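PDB 2IZ7: molybdenum cofactor carrier protein from Chlamydomonas reinhardtii, which probably binds the molybdenum cofactor and carries it in a protected form, using a Rossmann-like alpha/beta fold. Local coordinates for residues A[74-79]-A[91-96]; A[134-139]-A[155-160]; A[44-49]-A[167-172]. All coordinates share one frame; numbering follows the deposited sequence.

Contact 1: residues A[74-79]-A[91-96]; sequences GVLPGP and PIVTGL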
loop_
_atom_site.group_PDB
_atom_site.type_symbol
_atom_site.label_atom_id
_atom_site.label_comp_id
_atom_site.label_asym_id
_atom_site.label_seq_id
_atom_site.Cartn_x
_atom_site.Cartn_y
_atom_site.Cartn_z
ATOM N N GLY A 74 12.704 11.058 5.332
ATOM C CA GLY A 74 11.402 11.493 5.760
ATOM C C GLY A 74 10.376 10.807 4.897
ATOM O O GLY A 74 10.290 11.056 3.701
ATOM N N VAL A 75 9.640 9.897 5.517
ATOM C CA VAL A 75 8.519 9.256 4.893
ATOM C C VAL A 75 7.243 10.141 5.027
ATOM O O VAL A 75 6.906 10.605 6.111
ATOM C CB VAL A 75 8.348 7.834 5.457
ATOM C CG1 VAL A 75 7.149 7.163 4.855
ATOM C CG2 VAL A 75 9.593 7.032 5.157
ATOM N N LEU A 76 6.602 10.381 3.880
ATOM C CA LEU A 76 5.287 11.040 3.774
ATOM C C LEU A 76 4.323 10.232 2.894
ATOM O O LEU A 76 4.737 9.526 1.990
ATOM C CB LEU A 76 5.411 12.413 3.122
ATOM C CG LEU A 76 6.571 13.300 3.534
ATOM C CD1 LEU A 76 6.764 14.316 2.455
ATOM C CD2 LEU A 76 6.334 13.968 4.891
ATOM N N PRO A 77 3.019 10.373 3.135
ATOM C CA PRO A 77 2.017 9.772 2.242
ATOM C C PRO A 77 1.812 10.521 0.909
ATOM O O PRO A 77 1.917 9.921 -0.168
ATOM C CB PRO A 77 0.751 9.828 3.069
ATOM C CG PRO A 77 0.953 11.005 3.995
ATOM C CD PRO A 77 2.407 11.093 4.268
ATOM N N GLY A 78 1.553 11.825 0.998
ATOM C CA GLY A 78 0.926 12.566 -0.100
ATOM C C GLY A 78 1.565 13.935 -0.317
ATOM O O GLY A 78 2.577 14.251 0.371
ATOM N N PRO A 79 0.966 14.754 -1.249
ATOM C CA PRO A 79 1.389 16.067 -1.796
ATOM C C PRO A 79 2.236 16.948 -0.852
ATOM O O PRO A 79 1.696 17.803 -0.130
ATOM C CB PRO A 79 0.056 16.723 -2.123
ATOM C CG PRO A 79 -0.775 15.568 -2.626
ATOM C CD PRO A 79 -0.331 14.352 -1.837
ATOM N N PRO A 91 13.014 12.798 1.038
ATOM C CA PRO A 91 11.601 12.496 1.247
ATOM C C PRO A 91 11.175 11.285 0.429
ATOM O O PRO A 91 11.346 11.280 -0.794
ATOM C CB PRO A 91 10.908 13.783 0.761
ATOM C CG PRO A 91 12.061 14.776 0.506
ATOM C CD PRO A 91 13.178 13.929 0.103
ATOM N N ILE A 92 10.653 10.261 1.103
ATOM C CA ILE A 92 9.993 9.156 0.435
ATOM C C ILE A 92 8.497 9.384 0.506
ATOM O O ILE A 92 7.896 9.266 1.576
ATOM C CB ILE A 92 10.320 7.784 1.074
ATOM C CG1 ILE A 92 11.842 7.612 1.281
ATOM C CG2 ILE A 92 9.739 6.682 0.222
ATOM C CD1 ILE A 92 12.668 7.727 0.004
ATOM N N VAL A 93 7.898 9.706 -0.634
ATOM C CA VAL A 93 6.458 9.969 -0.717
ATOM C C VAL A 93 5.811 8.659 -1.185
ATOM O O VAL A 93 6.148 8.129 -2.230
ATOM C CB VAL A 93 6.163 11.152 -1.622
ATOM C CG1 VAL A 93 4.688 11.577 -1.516
ATOM C CG2 VAL A 93 7.076 12.347 -1.277
ATOM N N THR A 94 4.937 8.107 -0.347
ATOM C CA THR A 94 4.485 6.709 -0.488
ATOM C C THR A 94 3.164 6.551 -1.267
ATOM O O THR A 94 2.908 5.501 -1.870
ATOM C CB THR A 94 4.295 6.019 0.906
ATOM O OG1 THR A 94 3.177 6.600 1.579
ATOM C CG2 THR A 94 5.573 6.123 1.794
ATOM N N GLY A 95 2.322 7.581 -1.221
ATOM C CA GLY A 95 1.042 7.555 -1.918
ATOM C C GLY A 95 -0.104 6.955 -1.126
ATOM O O GLY A 95 -1.252 6.975 -1.580
ATOM N N LEU A 96 0.202 6.450 0.071
ATOM C CA LEU A 96 -0.761 5.712 0.862
ATOM C C LEU A 96 -1.445 6.698 1.787
ATOM O O LEU A 96 -1.482 7.913 1.516
ATOM C CB LEU A 96 -0.091 4.572 1.618
ATOM C CG LEU A 96 0.855 3.684 0.793
ATOM C CD1 LEU A 96 2.000 3.169 1.656
ATOM C CD2 LEU A 96 0.141 2.525 0.140
#
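V75 and I92 sit side by side where two parallel strands, 74-76 and 91-93, are zipped together by their backbones. I92 N donates to G74 O at 2.7 Å, and L76 N answers to I92 O in an almost straight bond of 170°. T94 N then reaches L76 O at 2.7 Å, and beyond the strands G95 N meets P77 O in the carbonyl plane, on a lone pair, so the pairing outlasts the regular sheet by two residues. The tight part lies here, at the C-terminal ends. V93 CG1, turned anti to its own backbone N (chi1 -170°), packs against P77 O at 3.5 Å, while the side chains of T94 and V75 cross at about a right angle, CG2 of T94 3.6 Å from CG1 of V75. Past them P77 CB rests 3.3 Å from L96 O. T94 OG1 takes a weak bond from L96 N and has another weak one with N102 OD1. Mid-strand the side chains meet more loosely, L76 CD1 staying 4.2 Å from V93 CG2, and contact thins again at G78, whose O lies near V93 CG1. Strand 90-93 is the outermost on its side of the sheet within the chain, yet a second subunit covers it: S107 of that subunit bonds to V93 N, and its N104 packs on I92 and T94. The arrangement is the edge pair of parallel strands in a Rossmann-like alpha/beta sheet, consistent with the SLOG family, here joined by a link that contains no helix.

Contact 2: residues A[134-139]-A[155-160]; sequences VVLLGT and VHVAAD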
loop_
_atom_site.group_PDB
_atom_site.type_symbol
_atom_site.label_atom_id
_atom_site.label_comp_id
_atom_site.label_asym_id
_atom_site.label_seq_id
_atom_site.Cartn_x
_atom_site.Cartn_y
_atom_site.Cartn_z
ATOM N N VAL A 134 13.255 -3.765 18.339
ATOM C CA VAL A 134 12.623 -2.500 18.620
ATOM C C VAL A 134 13.106 -2.129 19.973
ATOM O O VAL A 134 13.154 -2.963 20.879
ATOM C CB VAL A 134 11.094 -2.536 18.691
ATOM C CG1 VAL A 134 10.590 -1.182 19.154
ATOM C CG2 VAL A 134 10.430 -2.904 17.369
ATOM N N VAL A 135 13.490 -0.862 20.097
ATOM C CA VAL A 135 13.818 -0.283 21.348
ATOM C C VAL A 135 12.703 0.659 21.738
ATOM O O VAL A 135 12.295 1.494 20.975
ATOM C CB VAL A 135 15.189 0.484 21.304
ATOM C CG1 VAL A 135 15.520 1.037 22.681
ATOM C CG2 VAL A 135 16.319 -0.411 20.803
ATOM N N LEU A 136 12.255 0.546 22.967
ATOM C CA LEU A 136 11.140 1.267 23.481
ATOM C C LEU A 136 11.692 2.283 24.474
ATOM O O LEU A 136 12.218 1.915 25.505
ATOM C CB LEU A 136 10.234 0.267 24.198
ATOM C CG LEU A 136 9.468 -0.785 23.392
ATOM C CD1 LEU A 136 8.500 -1.543 24.375
ATOM C CD2 LEU A 136 8.651 -0.212 22.329
ATOM N N LEU A 137 11.565 3.565 24.145
ATOM C CA LEU A 137 12.080 4.648 24.974
ATOM C C LEU A 137 10.952 5.649 25.300
ATOM O O LEU A 137 10.173 6.059 24.431
ATOM C CB LEU A 137 13.259 5.324 24.252
ATOM C CG LEU A 137 13.936 6.508 24.918
ATOM C CD1 LEU A 137 14.700 6.073 26.161
ATOM C CD2 LEU A 137 14.831 7.298 23.935
ATOM N N GLY A 138 10.824 6.010 26.562
ATOM C CA GLY A 138 9.739 6.901 26.983
ATOM C C GLY A 138 8.362 6.275 26.944
ATOM O O GLY A 138 7.365 6.968 27.004
ATOM N N THR A 139 8.261 4.965 26.863
ATOM C CA THR A 139 6.912 4.350 26.846
ATOM C C THR A 139 6.539 3.924 28.268
ATOM O O THR A 139 7.354 3.980 29.188
ATOM C CB THR A 139 6.802 3.190 25.811
ATOM O OG1 THR A 139 7.575 2.060 26.246
ATOM C CG2 THR A 139 7.318 3.670 24.433
ATOM N N VAL A 155 12.325 -7.108 21.734
ATOM C CA VAL A 155 11.981 -5.879 22.426
ATOM C C VAL A 155 12.985 -5.555 23.534
ATOM O O VAL A 155 13.363 -6.415 24.337
ATOM C CB VAL A 155 10.580 -5.977 23.065
ATOM C CG1 VAL A 155 10.213 -4.676 23.807
ATOM C CG2 VAL A 155 9.555 -6.269 22.002
ATOM N N HIS A 156 13.447 -4.303 23.508
ATOM C CA HIS A 156 14.468 -3.794 24.398
ATOM C C HIS A 156 13.868 -2.523 24.959
ATOM O O HIS A 156 13.515 -1.607 24.243
ATOM C CB HIS A 156 15.748 -3.466 23.629
ATOM C CG HIS A 156 16.325 -4.623 22.882
ATOM N ND1 HIS A 156 15.876 -4.994 21.633
ATOM C CD2 HIS A 156 17.323 -5.493 23.200
ATOM C CE1 HIS A 156 16.532 -6.078 21.238
ATOM N NE2 HIS A 156 17.431 -6.385 22.160
ATOM N N VAL A 157 13.761 -2.476 26.251
ATOM C CA VAL A 157 13.323 -1.303 26.960
ATOM C C VAL A 157 14.574 -0.566 27.342
ATOM O O VAL A 157 15.522 -1.179 27.847
ATOM C CB VAL A 157 12.517 -1.741 28.186
ATOM C CG1 VAL A 157 12.119 -0.556 29.060
ATOM C CG2 VAL A 157 11.294 -2.542 27.694
ATOM N N ALA A 158 14.584 0.736 27.092
ATOM C CA ALA A 158 15.710 1.598 27.410
ATOM C C ALA A 158 15.203 2.672 28.337
ATOM O O ALA A 158 14.115 3.204 28.137
ATOM C CB ALA A 158 16.288 2.220 26.162
ATOM N N ALA A 159 15.990 2.920 29.385
ATOM C CA ALA A 159 15.700 3.911 30.400
ATOM C C ALA A 159 15.873 5.337 29.887
ATOM O O ALA A 159 15.260 6.261 30.403
ATOM C CB ALA A 159 16.663 3.708 31.601
ATOM N N ASP A 160 16.754 5.521 28.913
ATOM C CA ASP A 160 17.132 6.859 28.474
ATOM C C ASP A 160 17.783 6.719 27.132
ATOM O O ASP A 160 18.022 5.573 26.696
ATOM C CB ASP A 160 18.127 7.496 29.464
ATOM C CG ASP A 160 19.302 6.574 29.844
ATOM O OD1 ASP A 160 19.844 6.800 30.956
ATOM O OD2 ASP A 160 19.719 5.672 29.061
HETATM O O HOH W 1 12.248 4.872 29.189
#
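A beta-alpha-beta unit, strand 134-137, helix 141-150 and strand 155-158, closes here as its two strands pair in parallel at one margin of the sheet, the second strand being outermost within the chain. V134 O takes the backbone N of H156 at 3.0 Å, L136 N gives to H156 O at 2.8 Å, and A158 N completes the ladder on L136 O in a nearly straight bond (172°). The imidazole of H156 bends back to the same acceptor: with CG anti to the carbonyl carbon (chi1 -58°), ND1 lies 3.5 Å from V134 O, which stands at the ring edge, in plane, and the bond is weak. On the face of L136 and V155, L136 CD1 meets V155 CG1 at 3.6 Å, the two side chains crossing obliquely, with F147 of helix 141-150 also against L136. The other face carries V135, whose CG1 touches A158 CB at 3.8 Å under helix 161-174. Where the strands part, a water bridges them, accepting from G138 N and donating to A158 O at 2.7 Å. L137 CD1 reaches over to the backbone of D160, whose OD2 caps helix 161-174 at G163 N. The chemistry is thus divided: backbone bonds set the register, methyl groups pack on both faces, and V134 O is gripped mainly by H156 N, the ring nitrogen adding a weak second bond that may slightly favour a proton on ND1.

Contact 3: residues A[44-49]-A[167-172]; sequences HGWILL and AVKQLL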
loop_
_atom_site.group_PDB
_atom_site.type_symbol
_atom_site.label_atom_id
_atom_site.label_comp_id
_atom_site.label_asym_id
_atom_site.label_seq_id
_atom_site.Cartn_x
_atom_site.Cartn_y
_atom_site.Cartn_z
ATOM N N HIS A 44 26.653 8.533 15.349
ATOM C CA HIS A 44 27.193 7.179 15.101
ATOM C C HIS A 44 27.344 6.809 13.618
ATOM O O HIS A 44 27.727 5.689 13.303
ATOM C CB HIS A 44 26.336 6.133 15.824
ATOM C CG HIS A 44 26.611 6.065 17.287
ATOM N ND1 HIS A 44 26.077 6.964 18.183
ATOM C CD2 HIS A 44 27.423 5.249 18.006
ATOM C CE1 HIS A 44 26.537 6.691 19.398
ATOM N NE2 HIS A 44 27.350 5.653 19.317
ATOM N N GLY A 45 27.096 7.744 12.715
ATOM C CA GLY A 45 27.147 7.464 11.269
ATOM C C GLY A 45 25.983 6.669 10.697
ATOM O O GLY A 45 26.120 5.987 9.674
ATOM N N TRP A 46 24.837 6.735 11.362
ATOM C CA TRP A 46 23.663 5.971 10.956
ATOM C C TRP A 46 22.713 6.927 10.275
ATOM O O TRP A 46 22.726 8.145 10.554
ATOM C CB TRP A 46 22.979 5.331 12.165
ATOM C CG TRP A 46 23.853 4.479 13.060
ATOM C CD1 TRP A 46 24.954 3.714 12.700
ATOM C CD2 TRP A 46 23.673 4.267 14.469
ATOM N NE1 TRP A 46 25.480 3.091 13.829
ATOM C CE2 TRP A 46 24.701 3.400 14.907
ATOM C CE3 TRP A 46 22.725 4.715 15.402
ATOM C CZ2 TRP A 46 24.815 3.004 16.228
ATOM C CZ3 TRP A 46 22.876 4.361 16.729
ATOM C CH2 TRP A 46 23.896 3.499 17.128
ATOM N N ILE A 47 21.933 6.389 9.336
ATOM C CA ILE A 47 20.845 7.135 8.704
ATOM C C ILE A 47 19.634 7.029 9.598
ATOM O O ILE A 47 19.337 5.989 10.159
ATOM C CB ILE A 47 20.524 6.654 7.254
ATOM C CG1 ILE A 47 21.771 6.801 6.360
ATOM C CG2 ILE A 47 19.388 7.481 6.653
ATOM C CD1 ILE A 47 21.727 6.060 5.040
ATOM N N LEU A 48 18.991 8.167 9.786
ATOM C CA LEU A 48 17.734 8.242 10.457
ATOM C C LEU A 48 16.611 8.159 9.446
ATOM O O LEU A 48 16.598 8.901 8.462
ATOM C CB LEU A 48 17.649 9.539 11.234
ATOM C CG LEU A 48 16.275 9.878 11.821
ATOM C CD1 LEU A 48 15.877 8.916 12.903
ATOM C CD2 LEU A 48 16.330 11.267 12.365
ATOM N N LEU A 49 15.689 7.245 9.688
ATOM C CA LEU A 49 14.520 7.121 8.912
ATOM C C LEU A 49 13.335 7.376 9.825
ATOM O O LEU A 49 13.168 6.721 10.829
ATOM C CB LEU A 49 14.435 5.714 8.306
ATOM C CG LEU A 49 13.238 5.435 7.378
ATOM C CD1 LEU A 49 13.508 4.288 6.503
ATOM C CD2 LEU A 49 11.986 5.118 8.166
ATOM N N ALA A 167 21.694 -0.143 23.096
ATOM C CA ALA A 167 20.897 -1.238 22.550
ATOM C C ALA A 167 21.085 -1.347 21.051
ATOM O O ALA A 167 21.370 -2.421 20.523
ATOM C CB ALA A 167 19.431 -1.060 22.911
ATOM N N VAL A 168 21.018 -0.213 20.364
ATOM C CA VAL A 168 21.153 -0.197 18.901
ATOM C C VAL A 168 22.531 -0.641 18.419
ATOM O O VAL A 168 22.665 -1.474 17.508
ATOM C CB VAL A 168 20.799 1.198 18.318
ATOM C CG1 VAL A 168 21.134 1.290 16.826
ATOM C CG2 VAL A 168 19.297 1.502 18.556
ATOM N N LYS A 169 23.546 -0.036 19.000
ATOM C CA LYS A 169 24.932 -0.349 18.687
ATOM C C LYS A 169 25.163 -1.874 18.768
ATOM O O LYS A 169 25.738 -2.475 17.877
ATOM C CB LYS A 169 25.846 0.392 19.678
ATOM C CG LYS A 169 27.138 0.877 19.117
ATOM C CD LYS A 169 28.206 1.126 20.236
ATOM C CE LYS A 169 29.218 2.147 19.777
ATOM N NZ LYS A 169 30.052 2.705 20.881
ATOM N N GLN A 170 24.694 -2.461 19.856
ATOM C CA GLN A 170 24.821 -3.885 20.141
ATOM C C GLN A 170 24.075 -4.716 19.119
ATOM O O GLN A 170 24.608 -5.682 18.573
ATOM C CB GLN A 170 24.271 -4.171 21.567
ATOM C CG GLN A 170 23.643 -5.576 21.777
ATOM C CD GLN A 170 22.859 -5.690 23.105
ATOM O OE1 GLN A 170 21.774 -5.089 23.266
ATOM N NE2 GLN A 170 23.418 -6.442 24.063
ATOM N N LEU A 171 22.825 -4.346 18.848
ATOM C CA LEU A 171 22.048 -5.086 17.863
ATOM C C LEU A 171 22.746 -4.997 16.523
ATOM O O LEU A 171 22.855 -5.992 15.828
ATOM C CB LEU A 171 20.643 -4.560 17.797
ATOM C CG LEU A 171 19.813 -4.770 19.051
ATOM C CD1 LEU A 171 18.633 -3.787 19.063
ATOM C CD2 LEU A 171 19.340 -6.213 19.198
ATOM N N LEU A 172 23.270 -3.839 16.164
ATOM C CA LEU A 172 24.019 -3.730 14.918
ATOM C C LEU A 172 25.304 -4.596 14.898
ATOM O O LEU A 172 25.634 -5.175 13.871
ATOM C CB LEU A 172 24.385 -2.280 14.615
ATOM C CG LEU A 172 23.256 -1.311 14.293
ATOM C CD1 LEU A 172 23.853 0.003 13.909
ATOM C CD2 LEU A 172 22.365 -1.848 13.189
HETATM O O HOH W 2 28.571 4.610 21.816
#
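W46 lays its indole against helix 161-174. From CB the chain turns to CG, set anti to the carbonyl carbon (chi1 -54°), which carries the ring system across to the helix. In the five-membered ring, CD1 lies near L172 CD1, and NE1 comes closest to that methyl at 3.5 Å; CE2 follows at 3.6 Å. The methyl makes a CH-pi contact over this ring, 29° off its normal. CZ2 lies between the two aliphatic partners, and CE3 is 4.0 Å from V168 CG1. At the tip, CZ3 and CH2 both meet V168 CG1, which stands 3.8 Å from the centroid of the six-membered ring in a second CH-pi contact on the same face; CH2 also comes near K169 N. The contact joins the last helix of the Rossmann-like fold to the turn entering strand 47-51, where G45 ends helix 28-43 as the C-prime residue of a Schellman motif. The opposite face of the indole is covered by H44 CB. With the indole cut back to an alanine here, the V168 and L172 methyls would probably lose their aromatic partner and a gap would open against H44 CB as well. Nearer the surface, K169 CE lies 4.0 Å from H44 CD2, near the plane of the imidazole, and a water in that plane joins H44 NE2 to K169 NZ, which donates to it at 2.6 Å; H44 ND1 bonds instead to Q40 O.

Overall arrangement
All three contacts reach one seven-stranded parallel sheet, ordered 90-93, 72-76, 47-51, 15-19, 110-114, 134-137, 155-158, contact 3 through strand 47-51. Contacts 1 and 2 pair the outer strands at its two margins, with centres 27 Å apart on opposite sides of the chain's centre and no touch between them. Contact 3 closes a long loop in which both are nested, contact 1 preceding contact 2. It adjoins contact 1 through L49 and V75, and contact 2, 14 Å away between centres, through H156 on L171 and V135 on A167. The last helix thus follows the last strand back across the sheet toward its early strands, while the contact 1 margin faces other subunits of the tetramer.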